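PDB 6NBO: N-isopropylammelide isopropylaminohydrolase from Burkholderia multivorans ATCC 17616, which is a zinc-binding member of the amidohydrolase family, built around a TIM-type beta/alpha barrel. Local coordinates for residues Glu63-Trp73 against Ala104-Phe115; Leu174-Leu185 against Leu204-Arg213. All coordinates share one frame; numbering follows the deposited sequence. Where two conformers were deposited one is given.

Contact 1. Residues Glu63-Trp73 against Ala104-Phe115; sequences EGHTHLDKTHW and AGAASLALARAF. With ZN (zinc ion), chain B.
The end of strand 56-66, with the HxH zinc motif of the amidohydrolase barrel (H65 and H67), leads into a loop that packs against helix 104-117, with L68, T71 and W73 lying on L111. H65 and H67 sit on the side turned from the helix: the zinc ion is 2.1 Å from H65 NE2 and 2.3 Å from H67 NE2, and H218 and D304 complete the site. The side-chain contacts to the helix are mostly apolar, with loop carbonyls lying against alanine and serine CB atoms. L111 lies at the middle of the contact. Its CG stands anti to the backbone N (chi1 176°), which sends CD2 into the gap between L68 and T71, 3.7 Å from L68 CD2, while CD1 lies over one face of the W73 indole in a CH-pi contact, 4.2 Å from the centroid of the five-membered ring. W73 and L111 cross at about a right angle. Further along the helix A114 CB comes to 3.6 Å from W73 NE1. Nearer the start of the helix, T71 O lies against A107 CB, and D69 O against A104 CB. T71 also forms an ST turn, its OG1 accepting from W73 N at 3.0 Å and bonding to V306 O as well. Near the strand, E63 holds H65 N through OE1 and N303 through OE2; this carboxylate, its plane 72° from the F115 ring, brings OE2 within 3.4 Å of F115 CZ.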
loop_
_atom_site.group_PDB
_atom_site.type_symbol
_atom_site.label_atom_id
_atom_site.label_comp_id
_atom_site.label_asym_id
_atom_site.label_seq_id
_atom_site.Cartn_x
_atom_site.Cartn_y
_atom_site.Cartn_z
ATOM N N GLU A 63 -1.916 -3.609 0.428
ATOM C CA GLU A 63 -2.057 -2.464 -0.466
ATOM C C GLU A 63 -1.169 -1.345 0.066
ATOM O O GLU A 63 -1.477 -0.735 1.091
ATOM C CB GLU A 63 -3.526 -2.045 -0.560
ATOM C CG GLU A 63 -3.767 -0.655 -1.167
ATOM C CD GLU A 63 -3.235 -0.533 -2.568
ATOM O OE1 GLU A 63 -2.001 -0.414 -2.717
ATOM O OE2 GLU A 63 -4.041 -0.562 -3.526
ATOM N N GLY A 64 -0.042 -1.095 -0.609
ATOM C CA GLY A 64 0.926 -0.129 -0.129
ATOM C C GLY A 64 0.676 1.313 -0.530
ATOM O O GLY A 64 1.399 2.206 -0.072
ATOM N N HIS A 65 -0.315 1.578 -1.390
ATOM C CA HIS A 65 -0.584 2.946 -1.840
ATOM C C HIS A 65 -1.938 2.989 -2.527
ATOM O O HIS A 65 -2.065 2.588 -3.686
ATOM C CB HIS A 65 0.497 3.458 -2.799
ATOM C CG HIS A 65 0.345 4.898 -3.220
ATOM N ND1 HIS A 65 1.314 5.849 -2.983
ATOM C CD2 HIS A 65 -0.632 5.531 -3.919
ATOM C CE1 HIS A 65 0.937 7.007 -3.503
ATOM N NE2 HIS A 65 -0.247 6.843 -4.066
ATOM N N THR A 66 -2.955 3.479 -1.835
ATOM C CA THR A 66 -4.208 3.781 -2.509
ATOM C C THR A 66 -4.759 5.074 -1.916
ATOM O O THR A 66 -4.102 5.739 -1.102
ATOM C CB THR A 66 -5.184 2.599 -2.411
ATOM O OG1 THR A 66 -6.285 2.832 -3.304
ATOM C CG2 THR A 66 -5.715 2.422 -0.972
ATOM N N HIS A 67 -5.983 5.437 -2.344
ATOM C CA HIS A 67 -6.642 6.684 -1.957
ATOM C C HIS A 67 -8.088 6.293 -1.632
ATOM O O HIS A 67 -8.986 6.489 -2.450
ATOM C CB HIS A 67 -6.567 7.744 -3.067
ATOM C CG HIS A 67 -5.181 8.241 -3.357
ATOM N ND1 HIS A 67 -4.652 9.357 -2.752
ATOM C CD2 HIS A 67 -4.214 7.767 -4.183
ATOM C CE1 HIS A 67 -3.426 9.566 -3.206
ATOM N NE2 HIS A 67 -3.131 8.604 -4.062
ATOM N N LEU A 68 -8.297 5.736 -0.428
ATOM C CA LEU A 68 -9.609 5.197 -0.074
ATOM C C LEU A 68 -10.661 6.291 0.005
ATOM O O LEU A 68 -11.856 6.018 -0.177
ATOM C CB LEU A 68 -9.565 4.454 1.268
ATOM C CG LEU A 68 -8.756 3.161 1.424
ATOM C CD1 LEU A 68 -8.808 2.673 2.862
ATOM C CD2 LEU A 68 -9.230 2.088 0.464
ATOM N N ASP A 69 -10.246 7.525 0.302
ATOM C CA ASP A 69 -11.217 8.603 0.433
ATOM C C ASP A 69 -11.820 8.990 -0.913
ATOM O O ASP A 69 -12.940 9.505 -0.954
ATOM C CB ASP A 69 -10.575 9.825 1.111
ATOM C CG ASP A 69 -9.368 10.387 0.340
ATOM O OD1 ASP A 69 -8.573 9.593 -0.221
ATOM O OD2 ASP A 69 -9.212 11.630 0.318
ATOM N N LYS A 70 -11.103 8.753 -2.017
ATOM C CA LYS A 70 -11.510 9.252 -3.330
ATOM C C LYS A 70 -12.395 8.284 -4.102
ATOM O O LYS A 70 -13.031 8.697 -5.082
ATOM C CB LYS A 70 -10.289 9.529 -4.220
ATOM C CG LYS A 70 -9.295 10.607 -3.794
ATOM C CD LYS A 70 -8.142 10.598 -4.813
ATOM C CE LYS A 70 -6.942 11.442 -4.395
ATOM N NZ LYS A 70 -7.187 12.909 -4.496
ATOM N N THR A 71 -12.402 7.008 -3.718
ATOM C CA THR A 71 -12.967 5.953 -4.550
ATOM C C THR A 71 -14.472 6.100 -4.692
ATOM O O THR A 71 -15.164 6.567 -3.782
ATOM C CB THR A 71 -12.654 4.569 -3.966
ATOM O OG1 THR A 71 -13.104 3.558 -4.877
ATOM C CG2 THR A 71 -13.341 4.367 -2.615
ATOM N N HIS A 72 -14.974 5.700 -5.864
ATOM C CA HIS A 72 -16.406 5.547 -6.094
ATOM C C HIS A 72 -16.840 4.087 -6.019
ATOM O O HIS A 72 -17.905 3.729 -6.540
ATOM C CB HIS A 72 -16.799 6.155 -7.440
ATOM C CG HIS A 72 -16.657 7.645 -7.487
ATOM N ND1 HIS A 72 -17.475 8.447 -8.255
ATOM C CD2 HIS A 72 -15.797 8.481 -6.855
ATOM C CE1 HIS A 72 -17.121 9.711 -8.100
ATOM N NE2 HIS A 72 -16.104 9.759 -7.257
ATOM N N TRP A 73 -16.025 3.240 -5.400
ATOM C CA TRP A 73 -16.393 1.843 -5.205
ATOM C C TRP A 73 -17.766 1.753 -4.552
ATOM O O TRP A 73 -18.051 2.465 -3.588
ATOM C CB TRP A 73 -15.349 1.136 -4.343
ATOM C CG TRP A 73 -15.445 -0.360 -4.461
ATOM C CD1 TRP A 73 -16.133 -1.216 -3.642
ATOM C CD2 TRP A 73 -14.855 -1.170 -5.486
ATOM N NE1 TRP A 73 -15.996 -2.513 -4.095
ATOM C CE2 TRP A 73 -15.216 -2.510 -5.223
ATOM C CE3 TRP A 73 -14.053 -0.890 -6.600
ATOM C CZ2 TRP A 73 -14.804 -3.568 -6.035
ATOM C CZ3 TRP A 73 -13.646 -1.945 -7.408
ATOM C CH2 TRP A 73 -14.020 -3.263 -7.118
ATOM N N ALA A 104 -16.689 10.039 1.627
ATOM C CA ALA A 104 -15.518 9.187 1.795
ATOM C C ALA A 104 -15.745 8.081 2.820
ATOM O O ALA A 104 -14.947 7.140 2.871
ATOM C CB ALA A 104 -14.299 10.026 2.196
ATOM N N GLY A 105 -16.806 8.165 3.624
ATOM C CA GLY A 105 -17.109 7.155 4.617
ATOM C C GLY A 105 -17.603 5.850 4.029
ATOM O O GLY A 105 -16.947 4.813 4.177
ATOM N N ALA A 106 -18.762 5.876 3.365
ATOM C CA ALA A 106 -19.290 4.641 2.798
ATOM C C ALA A 106 -18.381 4.106 1.705
ATOM O O ALA A 106 -18.200 2.888 1.592
ATOM C CB ALA A 106 -20.706 4.863 2.261
ATOM N N ALA A 107 -17.772 5.003 0.928
ATOM C CA ALA A 107 -16.905 4.578 -0.161
ATOM C C ALA A 107 -15.670 3.864 0.367
ATOM O O ALA A 107 -15.350 2.756 -0.080
ATOM C CB ALA A 107 -16.509 5.782 -1.012
ATOM N N SER A 108 -14.949 4.494 1.304
ATOM C CA SER A 108 -13.732 3.880 1.828
ATOM C C SER A 108 -14.038 2.562 2.521
ATOM O O SER A 108 -13.258 1.606 2.422
ATOM C CB SER A 108 -13.007 4.828 2.790
ATOM O OG SER A 108 -13.811 5.174 3.913
ATOM N N LEU A 109 -15.164 2.489 3.231
ATOM C CA LEU A 109 -15.506 1.251 3.927
ATOM C C LEU A 109 -15.802 0.137 2.934
ATOM O O LEU A 109 -15.262 -0.966 3.047
ATOM C CB LEU A 109 -16.697 1.478 4.854
ATOM C CG LEU A 109 -17.158 0.272 5.681
ATOM C CD1 LEU A 109 -16.000 -0.329 6.482
ATOM C CD2 LEU A 109 -18.281 0.694 6.604
ATOM N N ALA A 110 -16.629 0.425 1.927
ATOM C CA ALA A 110 -16.930 -0.559 0.892
ATOM C C ALA A 110 -15.662 -1.043 0.193
ATOM O O ALA A 110 -15.473 -2.251 -0.004
ATOM C CB ALA A 110 -17.915 0.037 -0.118
ATOM N N LEU A 111 -14.772 -0.117 -0.191
ATOM C CA LEU A 111 -13.557 -0.544 -0.889
ATOM C C LEU A 111 -12.620 -1.321 0.033
ATOM O O LEU A 111 -12.051 -2.341 -0.375
ATOM C CB LEU A 111 -12.830 0.661 -1.501
ATOM C CG LEU A 111 -11.492 0.347 -2.189
ATOM C CD1 LEU A 111 -11.624 -0.783 -3.215
ATOM C CD2 LEU A 111 -10.870 1.603 -2.831
ATOM N N ALA A 112 -12.435 -0.858 1.269
ATOM C CA ALA A 112 -11.584 -1.601 2.199
ATOM C C ALA A 112 -12.156 -2.986 2.476
ATOM O O ALA A 112 -11.406 -3.961 2.616
ATOM C CB ALA A 112 -11.405 -0.827 3.501
ATOM N N ARG A 113 -13.484 -3.098 2.543
ATOM C CA ARG A 113 -14.077 -4.420 2.711
ATOM C C ARG A 113 -13.863 -5.291 1.477
ATOM O O ARG A 113 -13.668 -6.507 1.603
ATOM C CB ARG A 113 -15.558 -4.280 3.062
ATOM C CG ARG A 113 -15.751 -4.041 4.557
ATOM C CD ARG A 113 -17.199 -3.884 4.978
ATOM N NE ARG A 113 -17.311 -3.987 6.428
ATOM C CZ ARG A 113 -18.292 -3.461 7.140
ATOM N NH1 ARG A 113 -19.258 -2.783 6.537
ATOM N NH2 ARG A 113 -18.305 -3.610 8.458
ATOM N N ALA A 114 -13.878 -4.696 0.279
ATOM C CA ALA A 114 -13.560 -5.466 -0.924
ATOM C C ALA A 114 -12.099 -5.908 -0.922
ATOM O O ALA A 114 -11.778 -7.025 -1.362
ATOM C CB ALA A 114 -13.862 -4.643 -2.183
ATOM N N PHE A 115 -11.196 -5.039 -0.468
ATOM C CA PHE A 115 -9.810 -5.452 -0.267
ATOM C C PHE A 115 -9.738 -6.682 0.642
ATOM O O PHE A 115 -9.111 -7.692 0.300
ATOM C CB PHE A 115 -9.007 -4.294 0.329
ATOM C CG PHE A 115 -8.370 -3.376 -0.706
ATOM C CD1 PHE A 115 -7.288 -3.808 -1.464
ATOM C CD2 PHE A 115 -8.832 -2.080 -0.890
ATOM C CE1 PHE A 115 -6.675 -2.969 -2.391
ATOM C CE2 PHE A 115 -8.220 -1.221 -1.830
ATOM C CZ PHE A 115 -7.150 -1.675 -2.580
HETATM ZN ZN ZN B . -1.168 8.341 -5.150
#

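Contact 2. Residues Leu174-Leu185 against Leu204-Arg213; sequences LADALAAGADLL and LFGIAERYGR
In the beta/alpha barrel, helices 170-180 and 197-211 are neighbours on the outside, and L178 meets I207 and Y211 between them; their segments 174-180 and 204-211 run roughly parallel, at 28°, with axes 10.0 Å apart at closest approach. Apolar contacts fill the groove. L178 CD1 touches both I207 CG2 and Y211 CD1, crossing the isoleucine at about a right angle. From strand 184-188, L185 sends CD2 against the second helix, where it meets I207 CB and A208 CB; with CG anti to the backbone N, the branch comes to a tight 3.1 Å from L204 O.

The aromatic contact belongs to Y211. L178 CB lies over one face of its ring in a CH-pi contact, 4.3 Å from the centroid, while A175 CB packs on CE1 at 3.7 Å. Its hydroxyl reaches the first helix through a water that donates to D176 OD1.

Polar bonds gather where both helices end in Schellman motifs, at G181 and G212. R213, bent at chi2 (-65°), lays its chain along D183 O and delivers the guanidinium to the end of the first helix. NH2 gives a bond of 3.2 Å to L178 O from above the carbonyl plane, opposite the face used by G181 N, so two donors grip that oxygen. NH1 bonds weakly to L178 O too, and another weak bond, strongly bent at 118°, runs from NH1 to A182 O, 2.6 Å away.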
loop_
_atom_site.group_PDB
_atom_site.type_symbol
_atom_site.label_atom_id
_atom_site.label_comp_id
_atom_site.label_asym_id
_atom_site.label_seq_id
_atom_site.Cartn_x
_atom_site.Cartn_y
_atom_site.Cartn_z
ATOM N N LEU A 174 -2.254 20.121 8.370
ATOM C CA LEU A 174 -1.525 18.861 8.332
ATOM C C LEU A 174 -1.064 18.454 9.722
ATOM O O LEU A 174 -1.093 17.267 10.068
ATOM C CB LEU A 174 -0.325 18.988 7.386
ATOM C CG LEU A 174 -0.665 19.094 5.894
ATOM C CD1 LEU A 174 0.572 19.441 5.034
ATOM C CD2 LEU A 174 -1.298 17.792 5.410
ATOM N N ALA A 175 -0.616 19.421 10.527
ATOM C CA ALA A 175 -0.294 19.125 11.918
ATOM C C ALA A 175 -1.523 18.615 12.659
ATOM O O ALA A 175 -1.450 17.634 13.411
ATOM C CB ALA A 175 0.273 20.370 12.602
ATOM N N ASP A 176 -2.665 19.282 12.469
ATOM C CA ASP A 176 -3.912 18.814 13.073
ATOM C C ASP A 176 -4.248 17.400 12.623
ATOM O O ASP A 176 -4.780 16.605 13.405
ATOM C CB ASP A 176 -5.067 19.751 12.717
ATOM C CG ASP A 176 -4.932 21.104 13.363
ATOM O OD1 ASP A 176 -4.066 21.256 14.253
ATOM O OD2 ASP A 176 -5.689 22.014 12.975
ATOM N N ALA A 177 -3.956 17.070 11.361
ATOM C CA ALA A 177 -4.264 15.735 10.860
ATOM C C ALA A 177 -3.444 14.681 11.590
ATOM O O ALA A 177 -3.965 13.629 11.977
ATOM C CB ALA A 177 -4.002 15.662 9.350
ATOM N N LEU A 178 -2.144 14.930 11.757
ATOM C CA LEU A 178 -1.314 14.000 12.519
ATOM C C LEU A 178 -1.823 13.863 13.946
ATOM O O LEU A 178 -1.940 12.748 14.470
ATOM C CB LEU A 178 0.141 14.464 12.512
ATOM C CG LEU A 178 0.781 14.587 11.132
ATOM C CD1 LEU A 178 2.231 15.029 11.262
ATOM C CD2 LEU A 178 0.684 13.282 10.362
ATOM N N ALA A 179 -2.152 14.985 14.585
ATOM C CA ALA A 179 -2.691 14.927 15.938
ATOM C C ALA A 179 -3.992 14.141 15.992
ATOM O O ALA A 179 -4.281 13.488 17.001
ATOM C CB ALA A 179 -2.912 16.337 16.477
ATOM N N ALA A 180 -4.789 14.190 14.930
ATOM C CA ALA A 180 -6.095 13.545 14.951
ATOM C C ALA A 180 -6.034 12.063 14.622
ATOM O O ALA A 180 -7.051 11.380 14.759
ATOM C CB ALA A 180 -7.045 14.232 13.967
ATOM N N GLY A 181 -4.896 11.549 14.168
ATOM C CA GLY A 181 -4.829 10.126 13.927
ATOM C C GLY A 181 -4.166 9.706 12.633
ATOM O O GLY A 181 -3.914 8.514 12.440
ATOM N N ALA A 182 -3.883 10.648 11.732
ATOM C CA ALA A 182 -3.088 10.292 10.566
ATOM C C ALA A 182 -1.726 9.799 11.038
ATOM O O ALA A 182 -1.139 10.352 11.973
ATOM C CB ALA A 182 -2.935 11.483 9.612
ATOM N N ASP A 183 -1.239 8.726 10.413
ATOM C CA ASP A 183 0.012 8.114 10.854
ATOM C C ASP A 183 1.231 8.794 10.249
ATOM O O ASP A 183 2.270 8.916 10.912
ATOM C CB ASP A 183 0.014 6.640 10.486
ATOM C CG ASP A 183 -1.173 5.943 11.054
ATOM O OD1 ASP A 183 -1.241 5.869 12.283
ATOM O OD2 ASP A 183 -2.075 5.579 10.284
ATOM N N LEU A 184 1.122 9.216 8.998
ATOM C CA LEU A 184 2.264 9.664 8.214
ATOM C C LEU A 184 1.922 10.984 7.551
ATOM O O LEU A 184 0.752 11.277 7.289
ATOM C CB LEU A 184 2.636 8.637 7.124
ATOM C CG LEU A 184 3.101 7.277 7.644
ATOM C CD1 LEU A 184 3.032 6.243 6.544
ATOM C CD2 LEU A 184 4.516 7.387 8.171
ATOM N N LEU A 185 2.950 11.777 7.268
ATOM C CA LEU A 185 2.753 13.021 6.543
ATOM C C LEU A 185 2.994 12.782 5.059
ATOM O O LEU A 185 3.983 12.149 4.681
ATOM C CB LEU A 185 3.692 14.109 7.071
ATOM C CG LEU A 185 3.427 15.509 6.518
ATOM C CD1 LEU A 185 1.982 15.924 6.812
ATOM C CD2 LEU A 185 4.418 16.507 7.119
ATOM N N LEU A 204 7.521 20.440 5.357
ATOM C CA LEU A 204 6.986 19.100 5.574
ATOM C C LEU A 204 7.807 18.326 6.605
ATOM O O LEU A 204 7.249 17.708 7.519
ATOM C CB LEU A 204 6.944 18.347 4.248
ATOM C CG LEU A 204 5.893 18.805 3.243
ATOM C CD1 LEU A 204 6.114 18.087 1.912
ATOM C CD2 LEU A 204 4.493 18.536 3.795
ATOM N N PHE A 205 9.138 18.320 6.468
ATOM C CA PHE A 205 9.931 17.587 7.454
ATOM C C PHE A 205 9.798 18.200 8.843
ATOM O O PHE A 205 9.851 17.478 9.846
ATOM C CB PHE A 205 11.405 17.505 7.029
ATOM C CG PHE A 205 11.693 16.340 6.122
ATOM C CD1 PHE A 205 11.424 16.418 4.764
ATOM C CD2 PHE A 205 12.179 15.143 6.639
ATOM C CE1 PHE A 205 11.663 15.330 3.922
ATOM C CE2 PHE A 205 12.427 14.061 5.813
ATOM C CZ PHE A 205 12.166 14.148 4.451
ATOM N N GLY A 206 9.622 19.522 8.925
ATOM C CA GLY A 206 9.423 20.145 10.221
ATOM C C GLY A 206 8.161 19.647 10.899
ATOM O O GLY A 206 8.164 19.331 12.091
ATOM N N ILE A 207 7.071 19.548 10.143
ATOM C CA ILE A 207 5.816 19.079 10.724
ATOM C C ILE A 207 5.953 17.635 11.183
ATOM O O ILE A 207 5.578 17.289 12.307
ATOM C CB ILE A 207 4.662 19.242 9.721
ATOM C CG1 ILE A 207 4.454 20.721 9.386
ATOM C CG2 ILE A 207 3.362 18.600 10.277
ATOM C CD1 ILE A 207 3.535 20.940 8.187
ATOM N N ALA A 208 6.512 16.773 10.328
ATOM C CA ALA A 208 6.648 15.368 10.700
ATOM C C ALA A 208 7.554 15.213 11.914
ATOM O O ALA A 208 7.269 14.415 12.816
ATOM C CB ALA A 208 7.190 14.561 9.523
ATOM N N GLU A 209 8.646 15.975 11.953
ATOM C CA GLU A 209 9.567 15.895 13.081
ATOM C C GLU A 209 8.874 16.292 14.376
ATOM O O GLU A 209 9.129 15.705 15.432
ATOM C CB GLU A 209 10.781 16.791 12.826
ATOM C CG GLU A 209 11.820 16.787 13.938
ATOM C CD GLU A 209 12.908 15.749 13.719
ATOM O OE1 GLU A 209 12.664 14.761 12.991
ATOM O OE2 GLU A 209 14.014 15.932 14.273
ATOM N N ARG A 210 7.983 17.283 14.305
ATOM C CA ARG A 210 7.287 17.741 15.502
ATOM C C ARG A 210 6.422 16.643 16.108
ATOM O O ARG A 210 6.311 16.545 17.334
ATOM C CB ARG A 210 6.437 18.966 15.173
ATOM C CG ARG A 210 5.412 19.329 16.242
ATOM C CD ARG A 210 5.112 20.817 16.202
ATOM N NE ARG A 210 4.945 21.276 14.828
ATOM C CZ ARG A 210 3.796 21.691 14.309
ATOM N NH1 ARG A 210 2.696 21.734 15.055
ATOM N NH2 ARG A 210 3.753 22.076 13.044
ATOM N N TYR A 211 5.807 15.810 15.277
ATOM C CA TYR A 211 4.977 14.717 15.758
ATOM C C TYR A 211 5.714 13.387 15.762
ATOM O O TYR A 211 5.115 12.366 16.107
ATOM C CB TYR A 211 3.695 14.626 14.907
ATOM C CG TYR A 211 2.794 15.809 15.191
ATOM C CD1 TYR A 211 2.951 17.005 14.510
ATOM C CD2 TYR A 211 1.835 15.749 16.203
ATOM C CE1 TYR A 211 2.150 18.100 14.797
ATOM C CE2 TYR A 211 1.035 16.830 16.502
ATOM C CZ TYR A 211 1.194 18.007 15.801
ATOM O OH TYR A 211 0.390 19.084 16.102
ATOM N N GLY A 212 6.996 13.384 15.415
ATOM C CA GLY A 212 7.779 12.161 15.371
ATOM C C GLY A 212 7.294 11.157 14.350
ATOM O O GLY A 212 7.376 9.945 14.585
ATOM N N ARG A 213 6.797 11.628 13.212
ATOM C CA ARG A 213 6.194 10.746 12.224
ATOM C C ARG A 213 7.068 10.650 10.986
ATOM O O ARG A 213 7.911 11.509 10.721
ATOM C CB ARG A 213 4.801 11.228 11.807
ATOM C CG ARG A 213 3.864 11.520 12.952
ATOM C CD ARG A 213 3.506 10.296 13.779
ATOM N NE ARG A 213 2.672 10.733 14.892
ATOM C CZ ARG A 213 1.372 10.976 14.785
ATOM N NH1 ARG A 213 0.760 10.794 13.623
ATOM N NH2 ARG A 213 0.685 11.403 15.831
HETATM O O HOH W 1 -2.098 20.322 15.871
#

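How the contacts relate
Both contacts set a helix of the outer layer against parts of the same barrel, and both are largely buried, but they differ in depth. The centre of contact 1 is about 12 Å from the centre of the chain, and the contact includes two zinc ligands; that of contact 2 is about 19 Å out, with two exposed residues among those that touch. Contact 1 joins a strand and its following loop to a helix, whereas contact 2 joins two adjacent helices and the strand that links them in sequence. The chemistry follows: contact 1 relies mostly on apolar packing across its interface, its polar groups bonding within the loop or elsewhere, while contact 2 adds arginine-to-carbonyl bonds and a bridging water. Their nearest atoms are about 8 Å apart.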